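Local coordinates for protein Orf11 (PDB 6O43) that probably acts as a phage lysin that helps to degrade the cell wall of the staphylococcal host, at residues K6-T11 with P177-N183; G78-T83 with D92-I96. All coordinates share one frame; numbering follows the deposited sequence.

The two contacts show two ways in which a mostly helical chain without strands ties itself together. Contact 1 joins the first helix of the chain, 3-11, to the last, 177-187; contact 2 lies wholly within the sequence between them and fastens the loop 78-83 to helix 89-104, only a few residues further on. Their centres are 20 Å apart, on opposite sides of the chain's centre, and their nearest atoms remain about 8 Å from each other. Tyr67 of helix 61-71 touches side chains of both. Contact 2 is the one beside the bound triiodinated ligand, I3C, which lies about 6 Å from the side chain of Asp92.

Contact 1: K6-T11 with P177-N183; sequences KIDKFT and PFLDGAN
Phe10 lies against the backbone of helix 177-187, with one ring face toward Phe178 O, 3.5 Å from Phe10 CD2, and toward Ala182 N. Those two backbone atoms are hydrogen-bonded to each other, so the ring is laid over a turn of the helix, and Gly181, having no side chain, lets Phe10 CZ come within 4.0 Å of its CA. The ring is carried there by CG set anti to the backbone N (chi1 -170°). The Phe178 ring does not stack on it; CD2 of Phe10 and CD1 of Phe178 each lie at the rim of the other ring. One face of the Phe178 ring is taken by Thr11, whose CG2 makes a CH-pi contact 3.5 Å from the Phe178 ring centroid and 20° off the ring normal. Around this pair Tyr67 and Ile143 touch both phenylalanines, and Ala158 touches Thr11 and Phe178.

The arrangement is a perpendicular helix crossing: the segment axes pass 8.4 Å apart at 90°, which brings the first helix of the chain across the last one. Farther along, Ile7 CG1 meets Leu179 CB at 3.8 Å, while CG2 of the same isoleucine faces CB of Phe178. Ala182 CB lies 4.1 Å from Lys6 CB, where the apolar surface gives way to a long side chain. Lys6 runs on past Leu179, its CE 4.0 Å from Leu179 CD1, then bends in its outer torsions to bring NZ to Asn183 OD1 at 3.0 Å in a weak hydrogen bond at the partly exposed edge of the contact.

Contact 2: G78-T83 with D92-I96; sequences GWLNHT and DAKFI
Asp92 is gripped through both carboxylate oxygens by backbone N-H groups. OD2 takes the N-H of Trp79, with Trp79 N 2.7 Å from Asp92 OD2 and an N-H...O angle of 165°, and the donor arrives almost in line with the C-O bond. OD1 is bonded to the backbone N of Arg86, farther along the same loop. With chi1 at -166°, the side chain points away from its own backbone N and carries the carboxylate to Gly78, whose CA comes 3.2 Å from OD2. The same oxygen lies 3.0 Å from Trp79 CD1, the indole and carboxylate planes being turned 33° apart.

The CD1-NE1 side of the indole faces the helix: CD1 is 3.8 Å from Ala93 CB, and NE1 donates to Tyr89 O, so the aromatic group is held to the first turn of helix 89-104 as well. Trp39, which meets the indole edge-to-face, belongs with Arg86 and Tyr89 to the pocket seen to hold I3C.

Beside the carboxylate, Ile96 packs against the loop side chains. Its CD1 reaches His82 CB at 3.6 Å, and its CG2 lies 3.8 Å from Leu80 CD1; the side chains of Leu80 and His82 run antiparallel to that of Ile96 where they meet it. Thr83 CG2 meets the edge of the Phe95 ring, 3.8 Å from CE2. Across the loop, Gly78 N bonds Thr83 O at 2.9 Å, closing the curve on which these side chains stand. The carboxylate thus ties Trp79 and Arg86 to the helix, and probably helps to fix the stretch from Arg86 to Tyr89 that lines the I3C pocket.

Contact 1: K6-T11 with P177-N183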
ATOM      1  N   LYS A   6       9.868  -8.645   6.267  1.00 67.70           N
ATOM      2  CA  LYS A   6       9.712  -7.388   5.542  1.00 58.85           C
ATOM      3  C   LYS A   6       8.244  -7.006   5.411  1.00 62.97           C
ATOM      4  O   LYS A   6       7.880  -5.838   5.597  1.00 53.47           O
ATOM      5  CB  LYS A   6      10.374  -7.491   4.168  1.00 66.42           C
ATOM      6  CG  LYS A   6      11.888  -7.636   4.234  1.00 66.69           C
ATOM      7  CD  LYS A   6      12.555  -7.363   2.892  1.00 67.26           C
ATOM      8  CE  LYS A   6      12.481  -8.566   1.967  1.00 71.62           C
ATOM      9  NZ  LYS A   6      13.724  -8.692   1.150  1.00 67.67           N
ATOM     10  N   ILE A   7       7.385  -7.976   5.093  1.00 55.50           N
ATOM     11  CA  ILE A   7       5.950  -7.711   5.034  1.00 52.99           C
ATOM     12  C   ILE A   7       5.454  -7.190   6.376  1.00 52.60           C
ATOM     13  O   ILE A   7       4.731  -6.189   6.446  1.00 51.01           O
ATOM     14  CB  ILE A   7       5.188  -8.978   4.608  1.00 53.87           C
ATOM     15  CG1 ILE A   7       5.546  -9.363   3.173  1.00 55.46           C
ATOM     16  CG2 ILE A   7       3.684  -8.777   4.764  1.00 51.93           C
ATOM     17  CD1 ILE A   7       5.213 -10.809   2.831  1.00 56.73           C
ATOM     18  N   ASP A   8       5.832  -7.869   7.464  1.00 55.04           N
ATOM     19  CA  ASP A   8       5.371  -7.474   8.792  1.00 55.25           C
ATOM     20  C   ASP A   8       5.776  -6.041   9.110  1.00 56.34           C
ATOM     21  O   ASP A   8       4.936  -5.216   9.489  1.00 63.70           O
ATOM     22  CB  ASP A   8       5.919  -8.435   9.848  1.00 62.09           C
ATOM     23  CG  ASP A   8       5.197  -9.769   9.857  1.00 68.44           C
ATOM     24  OD1 ASP A   8       4.194  -9.915   9.125  1.00 64.70           O
ATOM     25  OD2 ASP A   8       5.634 -10.672  10.598  1.00 71.09           O
ATOM     26  N   LYS A   9       7.064  -5.725   8.965  1.00 55.63           N
ATOM     27  CA  LYS A   9       7.509  -4.358   9.209  1.00 61.60           C
ATOM     28  C   LYS A   9       6.720  -3.366   8.363  1.00 53.07           C
ATOM     29  O   LYS A   9       6.377  -2.273   8.829  1.00 54.74           O
ATOM     30  CB  LYS A   9       9.008  -4.232   8.922  1.00 61.86           C
ATOM     31  CG  LYS A   9       9.888  -5.109   9.801  1.00 64.01           C
ATOM     32  CD  LYS A   9      11.364  -4.841   9.547  1.00 82.21           C
ATOM     33  N   PHE A  10       6.410  -3.738   7.121  1.00 54.00           N
ATOM     34  CA  PHE A  10       5.738  -2.813   6.215  1.00 49.96           C
ATOM     35  C   PHE A  10       4.278  -2.608   6.611  1.00 48.86           C
ATOM     36  O   PHE A  10       3.836  -1.475   6.833  1.00 47.17           O
ATOM     37  CB  PHE A  10       5.850  -3.323   4.778  1.00 49.11           C
ATOM     38  CG  PHE A  10       5.407  -2.329   3.745  1.00 52.89           C
ATOM     39  CD1 PHE A  10       6.260  -1.320   3.327  1.00 54.01           C
ATOM     40  CD2 PHE A  10       4.142  -2.405   3.184  1.00 51.62           C
ATOM     41  CE1 PHE A  10       5.862  -0.401   2.372  1.00 49.86           C
ATOM     42  CE2 PHE A  10       3.735  -1.487   2.228  1.00 45.59           C
ATOM     43  CZ  PHE A  10       4.599  -0.483   1.821  1.00 47.38           C
ATOM     44  N   THR A  11       3.507  -3.697   6.708  1.00 46.92           N
ATOM     45  CA  THR A  11       2.083  -3.556   7.003  1.00 52.99           C
ATOM     46  C   THR A  11       1.841  -2.838   8.326  1.00 46.97           C
ATOM     47  O   THR A  11       0.835  -2.134   8.474  1.00 48.63           O
ATOM     48  CB  THR A  11       1.392  -4.925   7.025  1.00 46.83           C
ATOM     49  OG1 THR A  11       2.034  -5.782   7.977  1.00 49.41           O
ATOM     50  CG2 THR A  11       1.433  -5.573   5.651  1.00 46.26           C
ATOM     51  N   PRO A 177       1.556  -6.350  -2.622  1.00 44.38           N
ATOM     52  CA  PRO A 177       1.960  -4.936  -2.546  1.00 48.35           C
ATOM     53  C   PRO A 177       2.837  -4.631  -1.344  1.00 44.47           C
ATOM     54  O   PRO A 177       3.697  -3.747  -1.430  1.00 47.13           O
ATOM     55  CB  PRO A 177       0.621  -4.188  -2.476  1.00 40.16           C
ATOM     56  CG  PRO A 177      -0.344  -5.199  -1.897  1.00 40.11           C
ATOM     57  CD  PRO A 177       0.105  -6.530  -2.437  1.00 45.29           C
ATOM     58  N   PHE A 178       2.651  -5.343  -0.231  1.00 45.03           N
ATOM     59  CA  PHE A 178       3.441  -5.063   0.962  1.00 44.12           C
ATOM     60  C   PHE A 178       4.892  -5.492   0.778  1.00 50.60           C
ATOM     61  O   PHE A 178       5.814  -4.753   1.145  1.00 44.95           O
ATOM     62  CB  PHE A 178       2.824  -5.754   2.177  1.00 40.24           C
ATOM     63  CG  PHE A 178       1.342  -5.540   2.307  1.00 40.64           C
ATOM     64  CD1 PHE A 178       0.818  -4.259   2.375  1.00 40.01           C
ATOM     65  CD2 PHE A 178       0.474  -6.621   2.372  1.00 47.15           C
ATOM     66  CE1 PHE A 178      -0.546  -4.056   2.495  1.00 43.26           C
ATOM     67  CE2 PHE A 178      -0.893  -6.427   2.495  1.00 38.58           C
ATOM     68  CZ  PHE A 178      -1.403  -5.141   2.557  1.00 45.03           C
ATOM     69  N   LEU A 179       5.117  -6.678   0.212  1.00 45.61           N
ATOM     70  CA  LEU A 179       6.484  -7.117  -0.047  1.00 44.60           C
ATOM     71  C   LEU A 179       7.147  -6.246  -1.107  1.00 49.97           C
ATOM     72  O   LEU A 179       8.283  -5.791  -0.932  1.00 57.43           O
ATOM     73  CB  LEU A 179       6.499  -8.585  -0.468  1.00 47.64           C
ATOM     74  CG  LEU A 179       7.888  -9.166  -0.753  1.00 49.95           C
ATOM     75  CD1 LEU A 179       8.791  -9.012   0.460  1.00 49.25           C
ATOM     76  CD2 LEU A 179       7.797 -10.627  -1.175  1.00 55.67           C
ATOM     77  N   ASP A 180       6.454  -6.008  -2.222  1.00 48.71           N
ATOM     78  CA  ASP A 180       7.012  -5.155  -3.266  1.00 52.24           C
ATOM     79  C   ASP A 180       7.321  -3.761  -2.736  1.00 51.03           C
ATOM     80  O   ASP A 180       8.354  -3.171  -3.077  1.00 48.92           O
ATOM     81  CB  ASP A 180       6.048  -5.082  -4.450  1.00 51.00           C
ATOM     82  CG  ASP A 180       5.910  -6.409  -5.172  1.00 59.89           C
ATOM     83  OD1 ASP A 180       6.610  -7.370  -4.791  1.00 64.16           O
ATOM     84  OD2 ASP A 180       5.104  -6.492  -6.124  1.00 59.39           O
ATOM     85  N   GLY A 181       6.429  -3.212  -1.909  1.00 44.26           N
ATOM     86  CA  GLY A 181       6.681  -1.901  -1.335  1.00 41.17           C
ATOM     87  C   GLY A 181       7.923  -1.883  -0.467  1.00 48.28           C
ATOM     88  O   GLY A 181       8.764  -0.986  -0.578  1.00 52.91           O
ATOM     89  N   ALA A 182       8.061  -2.884   0.406  1.00 47.13           N
ATOM     90  CA  ALA A 182       9.240  -2.954   1.264  1.00 48.70           C
ATOM     91  C   ALA A 182      10.518  -3.070   0.443  1.00 56.07           C
ATOM     92  O   ALA A 182      11.514  -2.397   0.734  1.00 54.45           O
ATOM     93  CB  ALA A 182       9.119  -4.130   2.234  1.00 55.44           C
ATOM     94  N   ASN A 183      10.510  -3.917  -0.592  1.00 57.95           N
ATOM     95  CA  ASN A 183      11.711  -4.109  -1.400  1.00 52.92           C
ATOM     96  C   ASN A 183      12.080  -2.844  -2.165  1.00 53.85           C
ATOM     97  O   ASN A 183      13.267  -2.542  -2.339  1.00 61.73           O
ATOM     98  CB  ASN A 183      11.518  -5.282  -2.361  1.00 55.10           C
ATOM     99  CG  ASN A 183      11.601  -6.624  -1.665  1.00 61.41           C
ATOM    100  OD1 ASN A 183      12.192  -6.742  -0.593  1.00 72.06           O
ATOM    101  ND2 ASN A 183      11.014  -7.647  -2.275  1.00 58.10           N
TER

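Contact 2: G78-T83 with D92-I96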
ATOM      1  N   GLY A  78      -7.405   6.186 -10.866  1.00 43.67           N
ATOM      2  CA  GLY A  78      -6.550   7.259 -10.406  1.00 40.95           C
ATOM      3  C   GLY A  78      -5.294   6.738  -9.738  1.00 37.86           C
ATOM      4  O   GLY A  78      -4.891   5.586  -9.915  1.00 38.78           O
ATOM      5  N   TRP A  79      -4.673   7.612  -8.947  1.00 35.23           N
ATOM      6  CA  TRP A  79      -3.415   7.274  -8.292  1.00 38.20           C
ATOM      7  C   TRP A  79      -3.537   5.981  -7.494  1.00 39.69           C
ATOM      8  O   TRP A  79      -4.556   5.719  -6.847  1.00 40.08           O
ATOM      9  CB  TRP A  79      -2.972   8.418  -7.373  1.00 35.56           C
ATOM     10  CG  TRP A  79      -2.538   9.671  -8.096  1.00 39.58           C
ATOM     11  CD1 TRP A  79      -3.289  10.790  -8.317  1.00 38.20           C
ATOM     12  CD2 TRP A  79      -1.249   9.933  -8.675  1.00 39.04           C
ATOM     13  NE1 TRP A  79      -2.553  11.726  -9.003  1.00 43.01           N
ATOM     14  CE2 TRP A  79      -1.300  11.225  -9.237  1.00 33.51           C
ATOM     15  CE3 TRP A  79      -0.062   9.200  -8.776  1.00 34.66           C
ATOM     16  CZ2 TRP A  79      -0.211  11.800  -9.888  1.00 33.81           C
ATOM     17  CZ3 TRP A  79       1.017   9.770  -9.423  1.00 36.81           C
ATOM     18  CH2 TRP A  79       0.936  11.060  -9.973  1.00 42.82           C
ATOM     19  N   LEU A  80      -2.480   5.169  -7.544  1.00 42.98           N
ATOM     20  CA  LEU A  80      -2.363   3.910  -6.811  1.00 40.19           C
ATOM     21  C   LEU A  80      -3.337   2.847  -7.300  1.00 44.28           C
ATOM     22  O   LEU A  80      -3.445   1.783  -6.678  1.00 46.35           O
ATOM     23  CB  LEU A  80      -2.551   4.116  -5.301  1.00 37.62           C
ATOM     24  CG  LEU A  80      -1.936   5.388  -4.692  1.00 36.05           C
ATOM     25  CD1 LEU A  80      -2.097   5.380  -3.180  1.00 43.20           C
ATOM     26  CD2 LEU A  80      -0.473   5.556  -5.086  1.00 39.31           C
ATOM     27  N   ASN A  81      -4.036   3.089  -8.411  1.00 45.94           N
ATOM     28  CA  ASN A  81      -5.071   2.183  -8.904  1.00 47.32           C
ATOM     29  C   ASN A  81      -6.170   1.976  -7.867  1.00 52.30           C
ATOM     30  O   ASN A  81      -6.775   0.904  -7.783  1.00 46.46           O
ATOM     31  CB  ASN A  81      -4.479   0.837  -9.338  1.00 46.75           C
ATOM     32  CG  ASN A  81      -3.730   0.930 -10.655  1.00 45.94           C
ATOM     33  OD1 ASN A  81      -3.997   1.811 -11.468  1.00 46.13           O
ATOM     34  ND2 ASN A  81      -2.792   0.015 -10.870  1.00 50.77           N
ATOM     35  N   HIS A  82      -6.443   3.019  -7.082  1.00 51.20           N
ATOM     36  CA  HIS A  82      -7.353   2.893  -5.949  1.00 54.32           C
ATOM     37  C   HIS A  82      -8.808   2.799  -6.394  1.00 51.41           C
ATOM     38  O   HIS A  82      -9.548   1.919  -5.939  1.00 50.09           O
ATOM     39  CB  HIS A  82      -7.159   4.075  -4.997  1.00 50.22           C
ATOM     40  CG  HIS A  82      -7.635   3.809  -3.606  1.00 55.52           C
ATOM     41  ND1 HIS A  82      -6.791   3.389  -2.600  1.00 57.12           N
ATOM     42  CD2 HIS A  82      -8.869   3.891  -3.053  1.00 60.75           C
ATOM     43  CE1 HIS A  82      -7.482   3.231  -1.486  1.00 63.25           C
ATOM     44  NE2 HIS A  82      -8.746   3.529  -1.733  1.00 62.72           N
ATOM     45  N   THR A  83      -9.240   3.696  -7.274  1.00 49.24           N
ATOM     46  CA  THR A  83     -10.625   3.711  -7.735  1.00 56.26           C
ATOM     47  C   THR A  83     -10.689   4.526  -9.021  1.00 52.46           C
ATOM     48  O   THR A  83      -9.659   4.815  -9.640  1.00 46.55           O
ATOM     49  CB  THR A  83     -11.559   4.276  -6.658  1.00 54.20           C
ATOM     50  OG1 THR A  83     -12.921   4.086  -7.058  1.00 57.27           O
ATOM     51  CG2 THR A  83     -11.304   5.767  -6.464  1.00 52.18           C
ATOM     52  N   ASP A  92      -7.083  14.372  -7.893  1.00 44.31           N
ATOM     53  CA  ASP A  92      -7.095  12.929  -7.681  1.00 46.38           C
ATOM     54  C   ASP A  92      -6.130  12.523  -6.573  1.00 44.53           C
ATOM     55  O   ASP A  92      -6.454  11.663  -5.745  1.00 46.95           O
ATOM     56  CB  ASP A  92      -6.754  12.202  -8.983  1.00 43.28           C
ATOM     57  CG  ASP A  92      -7.082  10.722  -8.923  1.00 45.70           C
ATOM     58  OD1 ASP A  92      -8.273  10.373  -9.067  1.00 49.49           O
ATOM     59  OD2 ASP A  92      -6.162   9.905  -8.719  1.00 44.81           O
ATOM     60  N   ALA A  93      -4.938  13.126  -6.542  1.00 45.11           N
ATOM     61  CA  ALA A  93      -3.979  12.799  -5.491  1.00 45.39           C
ATOM     62  C   ALA A  93      -4.537  13.133  -4.115  1.00 47.44           C
ATOM     63  O   ALA A  93      -4.415  12.335  -3.178  1.00 41.17           O
ATOM     64  CB  ALA A  93      -2.656  13.528  -5.726  1.00 46.52           C
ATOM     65  N   LYS A  94      -5.159  14.308  -3.974  1.00 40.76           N
ATOM     66  CA  LYS A  94      -5.727  14.693  -2.684  1.00 42.97           C
ATOM     67  C   LYS A  94      -6.927  13.824  -2.321  1.00 45.22           C
ATOM     68  O   LYS A  94      -7.119  13.474  -1.150  1.00 40.70           O
ATOM     69  CB  LYS A  94      -6.127  16.169  -2.706  1.00 43.27           C
ATOM     70  CG  LYS A  94      -4.980  17.147  -2.931  1.00 44.71           C
ATOM     71  CD  LYS A  94      -5.491  18.579  -2.858  1.00 48.34           C
ATOM     72  CE  LYS A  94      -4.394  19.591  -3.141  1.00 50.48           C
ATOM     73  NZ  LYS A  94      -4.933  20.978  -3.160  1.00 58.33           N
ATOM     74  N   PHE A  95      -7.757  13.483  -3.307  1.00 43.77           N
ATOM     75  CA  PHE A  95      -8.871  12.572  -3.056  1.00 48.46           C
ATOM     76  C   PHE A  95      -8.371  11.239  -2.506  1.00 44.73           C
ATOM     77  O   PHE A  95      -8.885  10.733  -1.502  1.00 41.52           O
ATOM     78  CB  PHE A  95      -9.669  12.371  -4.348  1.00 46.44           C
ATOM     79  CG  PHE A  95     -10.744  11.321  -4.254  1.00 49.00           C
ATOM     80  CD1 PHE A  95     -11.893  11.545  -3.513  1.00 52.93           C
ATOM     81  CD2 PHE A  95     -10.614  10.116  -4.927  1.00 54.66           C
ATOM     82  CE1 PHE A  95     -12.891  10.578  -3.431  1.00 62.51           C
ATOM     83  CE2 PHE A  95     -11.608   9.146  -4.851  1.00 59.43           C
ATOM     84  CZ  PHE A  95     -12.748   9.379  -4.101  1.00 52.58           C
ATOM     85  N   ILE A  96      -7.347  10.668  -3.143  1.00 43.94           N
ATOM     86  CA  ILE A  96      -6.847   9.366  -2.714  1.00 42.82           C
ATOM     87  C   ILE A  96      -6.094   9.477  -1.396  1.00 48.29           C
ATOM     88  O   ILE A  96      -6.100   8.538  -0.589  1.00 45.95           O
ATOM     89  CB  ILE A  96      -5.968   8.743  -3.812  1.00 39.35           C
ATOM     90  CG1 ILE A  96      -6.832   8.341  -5.009  1.00 40.15           C
ATOM     91  CG2 ILE A  96      -5.210   7.545  -3.263  1.00 47.15           C
ATOM     92  CD1 ILE A  96      -8.053   7.499  -4.624  1.00 42.32           C
TER